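Local coordinates for protein tail lysozyme, putative (Geobacter sulfurreducens, PDB 2IA7) that is of unknown function but belongs to the gp25-like baseplate wedge family and is probably a structural component of a phage-tail-like baseplate, despite its lysozyme name, at residues D33-I38 with E87-E91; I40-R46 with F55-D61; S94-S98 with L107-I111. The contacts are given in a common frame with arbitrary orientation. Residue numbers count along the deposited sequence, not the author numbering.

Contact 1: D33-I38 with E87-E91; sequences DIAESI and EPRIE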
loop_
_atom_site.group_PDB
_atom_site.type_symbol
_atom_site.label_atom_id
_atom_site.label_comp_id
_atom_site.label_asym_id
_atom_site.label_seq_id
_atom_site.Cartn_x
_atom_site.Cartn_y
_atom_site.Cartn_z
ATOM N N ASP A 33 7.889 -2.639 -12.531
ATOM C CA ASP A 33 6.911 -1.548 -12.659
ATOM C C ASP A 33 5.713 -1.722 -11.721
ATOM O O ASP A 33 5.224 -0.756 -11.216
ATOM C CB ASP A 33 6.421 -1.451 -14.088
ATOM C CG ASP A 33 5.585 -0.211 -14.344
ATOM O OD1 ASP A 33 6.135 0.905 -14.280
ATOM O OD2 ASP A 33 4.390 -0.321 -14.632
ATOM N N ILE A 34 5.252 -2.964 -11.530
ATOM C CA ILE A 34 4.166 -3.281 -10.604
ATOM C C ILE A 34 4.551 -2.955 -9.180
ATOM O O ILE A 34 3.772 -2.346 -8.433
ATOM C CB ILE A 34 3.758 -4.754 -10.758
ATOM C CG1 ILE A 34 2.993 -4.904 -12.069
ATOM C CG2 ILE A 34 2.889 -5.216 -9.560
ATOM C CD1 ILE A 34 2.784 -6.362 -12.452
ATOM N N ALA A 35 5.754 -3.366 -8.755
ATOM C CA ALA A 35 6.208 -3.065 -7.397
ATOM C C ALA A 35 6.279 -1.559 -7.163
ATOM O O ALA A 35 5.770 -1.046 -6.170
ATOM C CB ALA A 35 7.552 -3.703 -7.124
ATOM N N GLU A 36 6.788 -0.840 -8.160
ATOM C CA GLU A 36 6.827 0.618 -8.087
ATOM C C GLU A 36 5.427 1.230 -8.031
ATOM O O GLU A 36 5.178 2.144 -7.275
ATOM C CB GLU A 36 7.622 1.155 -9.262
ATOM C CG GLU A 36 7.859 2.630 -9.214
ATOM C CD GLU A 36 8.642 3.096 -10.419
ATOM O OE1 GLU A 36 8.013 3.342 -11.447
ATOM O OE2 GLU A 36 9.880 3.180 -10.329
ATOM N N SER A 37 4.543 0.718 -8.864
ATOM C CA SER A 37 3.147 1.156 -8.895
ATOM C C SER A 37 2.442 0.983 -7.527
ATOM O O SER A 37 1.790 1.905 -7.033
ATOM C CB SER A 37 2.359 0.410 -9.978
ATOM O OG SER A 37 0.981 0.764 -9.891
ATOM N N ILE A 38 2.613 -0.180 -6.916
ATOM C CA ILE A 38 2.127 -0.432 -5.582
ATOM C C ILE A 38 2.632 0.646 -4.614
ATOM O O ILE A 38 1.840 1.261 -3.892
ATOM C CB ILE A 38 2.512 -1.813 -5.048
ATOM C CG1 ILE A 38 1.748 -2.892 -5.835
ATOM C CG2 ILE A 38 2.134 -1.946 -3.593
ATOM C CD1 ILE A 38 2.314 -4.317 -5.601
ATOM N N GLU A 87 -4.224 -0.996 -9.422
ATOM C CA GLU A 87 -3.181 -1.913 -9.929
ATOM C C GLU A 87 -3.803 -3.243 -10.388
ATOM O O GLU A 87 -3.676 -4.276 -9.704
ATOM C CB GLU A 87 -2.071 -2.134 -8.943
ATOM C CG GLU A 87 -0.859 -2.878 -9.554
ATOM C CD GLU A 87 -0.553 -2.460 -10.953
ATOM O OE1 GLU A 87 0.220 -1.505 -11.111
ATOM O OE2 GLU A 87 -1.041 -3.082 -11.926
ATOM N N PRO A 88 -4.487 -3.201 -11.531
ATOM C CA PRO A 88 -5.196 -4.389 -12.016
ATOM C C PRO A 88 -4.312 -5.525 -12.487
ATOM O O PRO A 88 -4.815 -6.639 -12.812
ATOM C CB PRO A 88 -6.046 -3.822 -13.165
ATOM C CG PRO A 88 -5.341 -2.649 -13.632
ATOM C CD PRO A 88 -4.718 -2.037 -12.389
ATOM N N ARG A 89 -3.021 -5.293 -12.601
ATOM C CA ARG A 89 -2.076 -6.335 -13.075
ATOM C C ARG A 89 -1.789 -7.404 -12.027
ATOM O O ARG A 89 -1.232 -8.443 -12.351
ATOM C CB ARG A 89 -0.766 -5.696 -13.496
ATOM C CG ARG A 89 -0.888 -4.893 -14.769
ATOM C CD ARG A 89 0.394 -4.215 -15.161
ATOM N NE ARG A 89 0.749 -3.214 -14.166
ATOM C CZ ARG A 89 1.816 -2.447 -14.224
ATOM N NH1 ARG A 89 2.660 -2.528 -15.242
ATOM N NH2 ARG A 89 2.046 -1.564 -13.256
ATOM N N ILE A 90 -2.266 -7.187 -10.808
ATOM C CA ILE A 90 -2.085 -8.144 -9.702
ATOM C C ILE A 90 -3.371 -8.659 -9.116
ATOM O O ILE A 90 -4.388 -7.989 -9.210
ATOM C CB ILE A 90 -1.173 -7.535 -8.592
ATOM C CG1 ILE A 90 -1.887 -6.445 -7.785
ATOM C CG2 ILE A 90 0.125 -7.020 -9.222
ATOM C CD1 ILE A 90 -1.034 -5.798 -6.695
ATOM N N GLU A 91 -3.286 -9.834 -8.489
ATOM C CA GLU A 91 -4.309 -10.377 -7.611
ATOM C C GLU A 91 -3.707 -10.357 -6.235
ATOM O O GLU A 91 -2.660 -10.899 -5.989
ATOM C CB GLU A 91 -4.655 -11.843 -7.971
ATOM C CG GLU A 91 -5.643 -12.406 -6.962
ATOM C CD GLU A 91 -5.996 -13.876 -7.150
ATOM O OE1 GLU A 91 -5.185 -14.653 -7.710
ATOM O OE2 GLU A 91 -7.090 -14.268 -6.658
#
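D33, on the exposed side of helix 30-42, uses a single carboxylate oxygen for both terminal nitrogens of R89: OD2 lies 2.9 Å from R89 NH1 and 3.0 Å from R89 NH2, a salt bridge across the two segments. The next residue, I34, lies over one face of the same guanidinium, its CG1 3.5 Å from R89 CZ, while its CG2 meets I90 CG2 at 3.3 Å. The segment it faces, E87-E91, leaves the end of helix 69-86 through a type I turn from E87 to I90 and enters strand 90-98, so the contact sets the first helix against the helix-to-strand corner of this gp25-like α+β fold. S37 points its CB toward that corner and donates a hydrogen bond from OG to E87 OE1 (2.7 Å). The E87 carboxylate in turn grips R89 side-on, with OE1 2.8 Å from R89 NH2 and OE2 2.9 Å from R89 NE, and it also accepts the R89 backbone N at OE2 (3.0 Å), tying the turn together. I38 closes the buried end, where its CD1 packs on I90 CD1 at 3.8 Å and Y113 of strand 106-115 touches both isoleucines.

Contact 2: I40-R46 with F55-D61; sequences IILGTAR and FGCGIHD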
loop_
_atom_site.group_PDB
_atom_site.type_symbol
_atom_site.label_atom_id
_atom_site.label_comp_id
_atom_site.label_asym_id
_atom_site.label_seq_id
_atom_site.Cartn_x
_atom_site.Cartn_y
_atom_site.Cartn_z
ATOM N N ILE A 40 3.737 3.674 -5.336
ATOM C CA ILE A 40 3.135 4.961 -5.726
ATOM C C ILE A 40 1.734 5.090 -5.210
ATOM O O ILE A 40 1.377 6.096 -4.611
ATOM C CB ILE A 40 3.164 5.172 -7.242
ATOM C CG1 ILE A 40 4.604 5.342 -7.739
ATOM C CG2 ILE A 40 2.367 6.362 -7.666
ATOM C CD1 ILE A 40 4.747 5.154 -9.242
ATOM N N ILE A 41 0.934 4.068 -5.423
ATOM C CA ILE A 41 -0.454 4.113 -5.000
ATOM C C ILE A 41 -0.617 4.304 -3.507
ATOM O O ILE A 41 -1.357 5.163 -3.059
ATOM C CB ILE A 41 -1.206 2.825 -5.434
ATOM C CG1 ILE A 41 -1.260 2.740 -6.949
ATOM C CG2 ILE A 41 -2.621 2.761 -4.808
ATOM C CD1 ILE A 41 -1.418 1.342 -7.465
ATOM N N LEU A 42 0.137 3.523 -2.715
ATOM C CA LEU A 42 -0.004 3.551 -1.239
ATOM C C LEU A 42 0.569 4.881 -0.690
ATOM O O LEU A 42 0.123 5.381 0.332
ATOM C CB LEU A 42 0.608 2.337 -0.580
ATOM C CG LEU A 42 0.043 0.984 -1.016
ATOM C CD1 LEU A 42 0.684 -0.166 -0.249
ATOM C CD2 LEU A 42 -1.506 1.021 -0.894
ATOM N N GLY A 43 1.564 5.428 -1.388
ATOM C CA GLY A 43 2.203 6.673 -0.940
ATOM C C GLY A 43 1.548 7.961 -1.393
ATOM O O GLY A 43 2.072 9.052 -1.099
ATOM N N THR A 44 0.434 7.872 -2.102
ATOM C CA THR A 44 -0.262 9.028 -2.613
ATOM C C THR A 44 -1.605 9.192 -1.911
ATOM O O THR A 44 -2.445 8.297 -1.863
ATOM C CB THR A 44 -0.490 8.953 -4.159
ATOM O OG1 THR A 44 0.769 8.739 -4.806
ATOM C CG2 THR A 44 -1.135 10.237 -4.715
ATOM N N ALA A 45 -1.809 10.391 -1.334
ATOM C CA ALA A 45 -3.089 10.773 -0.821
ATOM C C ALA A 45 -4.009 11.178 -1.949
ATOM O O ALA A 45 -3.587 11.817 -2.893
ATOM C CB ALA A 45 -2.927 11.959 0.144
ATOM N N ARG A 46 -5.278 10.842 -1.833
ATOM C CA ARG A 46 -6.282 11.307 -2.772
ATOM C C ARG A 46 -6.316 12.811 -2.712
ATOM O O ARG A 46 -6.276 13.382 -1.616
ATOM C CB ARG A 46 -7.626 10.677 -2.424
ATOM C CG ARG A 46 -7.622 9.179 -2.710
ATOM C CD ARG A 46 -8.968 8.508 -2.604
ATOM N NE ARG A 46 -9.456 8.512 -1.234
ATOM C CZ ARG A 46 -10.137 7.519 -0.646
ATOM N NH1 ARG A 46 -10.421 6.387 -1.290
ATOM N NH2 ARG A 46 -10.534 7.659 0.616
ATOM N N PHE A 55 -7.023 9.510 -7.393
ATOM C CA PHE A 55 -5.928 8.578 -7.301
ATOM C C PHE A 55 -5.247 8.596 -5.950
ATOM O O PHE A 55 -4.905 9.660 -5.449
ATOM C CB PHE A 55 -4.891 8.876 -8.368
ATOM C CG PHE A 55 -3.724 7.922 -8.358
ATOM C CD1 PHE A 55 -3.739 6.740 -9.058
ATOM C CD2 PHE A 55 -2.570 8.242 -7.636
ATOM C CE1 PHE A 55 -2.667 5.867 -8.981
ATOM C CE2 PHE A 55 -1.471 7.370 -7.593
ATOM C CZ PHE A 55 -1.531 6.192 -8.263
ATOM N N GLY A 56 -4.972 7.406 -5.410
ATOM C CA GLY A 56 -4.282 7.238 -4.151
ATOM C C GLY A 56 -4.946 6.246 -3.223
ATOM O O GLY A 56 -5.783 5.413 -3.626
ATOM N N CYS A 57 -4.544 6.324 -1.958
ATOM C CA CYS A 57 -4.953 5.392 -0.928
ATOM C C CYS A 57 -5.642 6.141 0.231
ATOM O O CYS A 57 -5.137 7.164 0.722
ATOM C CB CYS A 57 -3.747 4.620 -0.414
ATOM S SG CYS A 57 -4.098 3.455 0.887
ATOM N N GLY A 58 -6.797 5.651 0.650
ATOM C CA GLY A 58 -7.576 6.325 1.656
ATOM C C GLY A 58 -6.965 6.386 3.035
ATOM O O GLY A 58 -7.441 7.138 3.871
ATOM N N ILE A 59 -5.921 5.601 3.303
ATOM C CA ILE A 59 -5.256 5.644 4.593
ATOM C C ILE A 59 -4.781 7.060 4.966
ATOM O O ILE A 59 -4.811 7.432 6.149
ATOM C CB ILE A 59 -4.086 4.648 4.663
ATOM C CG1 ILE A 59 -3.793 4.297 6.129
ATOM C CG2 ILE A 59 -2.877 5.176 3.914
ATOM C CD1 ILE A 59 -5.037 3.763 6.864
ATOM N N HIS A 60 -4.410 7.866 3.968
ATOM C CA HIS A 60 -3.916 9.211 4.197
ATOM C C HIS A 60 -5.005 10.158 4.693
ATOM O O HIS A 60 -4.676 11.218 5.197
ATOM C CB HIS A 60 -3.271 9.763 2.907
ATOM C CG HIS A 60 -2.074 8.968 2.457
ATOM N ND1 HIS A 60 -0.805 9.187 2.949
ATOM C CD2 HIS A 60 -1.971 7.929 1.606
ATOM C CE1 HIS A 60 0.035 8.327 2.388
ATOM N NE2 HIS A 60 -0.650 7.552 1.570
ATOM N N ASP A 61 -6.282 9.797 4.538
ATOM C CA ASP A 61 -7.389 10.625 5.042
ATOM C C ASP A 61 -7.726 10.390 6.529
ATOM O O ASP A 61 -8.485 11.148 7.117
ATOM C CB ASP A 61 -8.630 10.386 4.217
ATOM C CG ASP A 61 -8.418 10.716 2.749
ATOM O OD1 ASP A 61 -7.786 11.754 2.464
ATOM O OD2 ASP A 61 -8.882 9.946 1.890
HETATM O O HOH W 1 -6.076 9.761 0.695
#
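This is a loop-to-helix-end contact, in which the C-terminal turn of helix 30-42 and the chain leaving it meet the returning segment F55-D61 ahead of helix 69-86. At the helical end, the F55 ring swings back to I40 and I41, with CZ 3.9 Å from I40 CG2 and 3.7 Å from I41 CG1; W86 of helix 69-86 meets this ring edge-to-face. The T44 hydroxyl turns back to donate to I40 O (OG1 to O, 2.7 Å). H60 NE2 donates to L42 O at 2.6 Å, supplying a side-chain partner for a carbonyl at the end of the helix. The two segments thus form the neck of an excursion between the first two helices of the gp25-like fold, and one direct backbone bond crosses it, from C57 N to T44 O (2.9 Å). G56, the residue before C57, has phi/psi of 133/-164°, and a CB there would collide with T44 O and with its own preceding carbonyl. Farther along, water 1 accepts from R46 N (2.9 Å) and donates to C57 O (2.8 Å). The R46 side chain passes over G58, and its NH2 makes a salt bridge to D61 OD2 at 3.1 Å, both residues being exposed.

Contact 3: S94-S98 with L107-I111; sequences SVTAS and LLIDI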
loop_
_atom_site.group_PDB
_atom_site.type_symbol
_atom_site.label_atom_id
_atom_site.label_comp_id
_atom_site.label_asym_id
_atom_site.label_seq_id
_atom_site.Cartn_x
_atom_site.Cartn_y
_atom_site.Cartn_z
ATOM N N SER A 94 -2.570 -11.739 0.204
ATOM C CA SER A 94 -2.547 -11.471 1.647
ATOM C C SER A 94 -2.179 -10.008 1.796
ATOM O O SER A 94 -1.231 -9.549 1.176
ATOM C CB SER A 94 -1.472 -12.333 2.344
ATOM O OG SER A 94 -1.673 -12.238 3.738
ATOM N N VAL A 95 -2.866 -9.296 2.676
ATOM C CA VAL A 95 -2.495 -7.951 3.132
ATOM C C VAL A 95 -2.572 -7.964 4.657
ATOM O O VAL A 95 -3.671 -8.103 5.219
ATOM C CB VAL A 95 -3.373 -6.834 2.519
ATOM C CG1 VAL A 95 -2.956 -5.476 3.072
ATOM C CG2 VAL A 95 -3.248 -6.865 0.977
ATOM N N THR A 96 -1.445 -7.759 5.330
ATOM C CA THR A 96 -1.396 -7.746 6.808
ATOM C C THR A 96 -0.614 -6.556 7.318
ATOM O O THR A 96 0.526 -6.294 6.889
ATOM C CB THR A 96 -0.634 -9.009 7.326
ATOM O OG1 THR A 96 -1.275 -10.167 6.817
ATOM C CG2 THR A 96 -0.556 -9.068 8.877
ATOM N N ALA A 97 -1.206 -5.835 8.253
ATOM C CA ALA A 97 -0.557 -4.710 8.914
ATOM C C ALA A 97 0.087 -5.151 10.190
ATOM O O ALA A 97 -0.581 -5.414 11.174
ATOM C CB ALA A 97 -1.609 -3.597 9.176
ATOM N N SER A 98 1.407 -5.222 10.194
ATOM C CA SER A 98 2.123 -5.728 11.346
ATOM C C SER A 98 2.640 -4.592 12.220
ATOM O O SER A 98 3.220 -3.660 11.718
ATOM C CB SER A 98 3.331 -6.535 10.884
ATOM O OG SER A 98 4.148 -6.813 12.011
ATOM N N LEU A 107 4.279 1.144 10.983
ATOM C CA LEU A 107 3.365 0.044 10.765
ATOM C C LEU A 107 3.722 -0.498 9.387
ATOM O O LEU A 107 3.659 0.241 8.399
ATOM C CB LEU A 107 1.890 0.463 10.761
ATOM C CG LEU A 107 1.129 0.597 12.076
ATOM C CD1 LEU A 107 -0.245 1.168 11.767
ATOM C CD2 LEU A 107 0.994 -0.772 12.739
ATOM N N LEU A 108 4.064 -1.786 9.311
ATOM C CA LEU A 108 4.518 -2.393 8.066
ATOM C C LEU A 108 3.382 -3.165 7.444
ATOM O O LEU A 108 2.734 -3.979 8.141
ATOM C CB LEU A 108 5.724 -3.297 8.343
ATOM C CG LEU A 108 6.965 -2.598 8.867
ATOM C CD1 LEU A 108 8.078 -3.656 9.105
ATOM C CD2 LEU A 108 7.492 -1.418 8.031
ATOM N N ILE A 109 3.129 -2.969 6.145
ATOM C CA ILE A 109 2.094 -3.725 5.433
ATOM C C ILE A 109 2.784 -4.792 4.637
ATOM O O ILE A 109 3.539 -4.515 3.728
ATOM C CB ILE A 109 1.233 -2.874 4.524
ATOM C CG1 ILE A 109 0.864 -1.575 5.269
ATOM C CG2 ILE A 109 0.047 -3.676 4.091
ATOM C CD1 ILE A 109 0.039 -1.711 6.532
ATOM N N ASP A 110 2.580 -6.046 5.029
ATOM C CA ASP A 110 3.091 -7.201 4.301
ATOM C C ASP A 110 2.042 -7.583 3.254
ATOM O O ASP A 110 0.926 -7.953 3.586
ATOM C CB ASP A 110 3.311 -8.334 5.256
ATOM C CG ASP A 110 4.363 -8.000 6.326
ATOM O OD1 ASP A 110 5.458 -7.594 5.977
ATOM O OD2 ASP A 110 4.040 -8.311 7.533
ATOM N N ILE A 111 2.418 -7.468 1.989
ATOM C CA ILE A 111 1.580 -7.632 0.858
ATOM C C ILE A 111 2.116 -8.779 -0.002
ATOM O O ILE A 111 3.201 -8.691 -0.544
ATOM C CB ILE A 111 1.505 -6.338 0.009
ATOM C CG1 ILE A 111 1.034 -5.123 0.849
ATOM C CG2 ILE A 111 0.551 -6.587 -1.160
ATOM C CD1 ILE A 111 1.213 -3.777 0.169
HETATM O O HOH W 2 0.256 -10.475 4.177
#
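V95 lays its CG1 against I109 CG2 at 3.6 Å, a diagonal overlap between neighbouring strands of an antiparallel β hairpin, 90-98 with 106-115. On the same face A97 CB reaches I109 CD1 at 3.6 Å, and I111 lies beside V95, with V95 CG2 to I111 CG2 at 4.4 Å. This is the face turned to helix 69-86, where V79 and K80 pack on V95. The strand axes run at 164° and approach to 4.6 Å. V95 with I111 and A97 with I109 are non-hydrogen-bonded pairs; T96 with D110 and S98 with L108 are hydrogen-bonded pairs. T96 N gives to D110 O (2.9 Å) and D110 N to T96 O (2.8 Å), while S98 N to L108 O is 2.7 Å and L108 N to S98 O is longer at 3.2 Å. Between them run CA-H...O contacts, such as I109 CA to T96 O at 3.3 Å. T96, S98, L108 and D110 present their side chains on the other face. There R100, from the connection between the strands, forms a salt bridge with D110, and its backbone N hydrogen-bonds with S98 OG. Water 2 donates to D110 O at 2.7 Å while lying 2.6 Å from S94 OG and 3.1 Å from T96 OG1.

In the fold
Contact 3 is the most buried of the three and the one built on regular backbone pairing, whereas contacts 1 and 2 are partly buried and rely more on side chains; each has an arginine–aspartate salt bridge reaching an exposed aspartate. Both use helix 30-42: contact 1 takes its middle turns to the start of strand 90-98, and contact 2 takes its C-terminal end to the following loop, nested within the span contact 1 closes. They meet where E87 CB packs on I41 CD1 (3.8 Å). Strand 90-98 continues from contact 1 into contact 3, and I111 CD1, on the partner strand 106-115, meets L42 CD1 of contact 2 (3.7 Å), linking sheet and helix through apolar side chains.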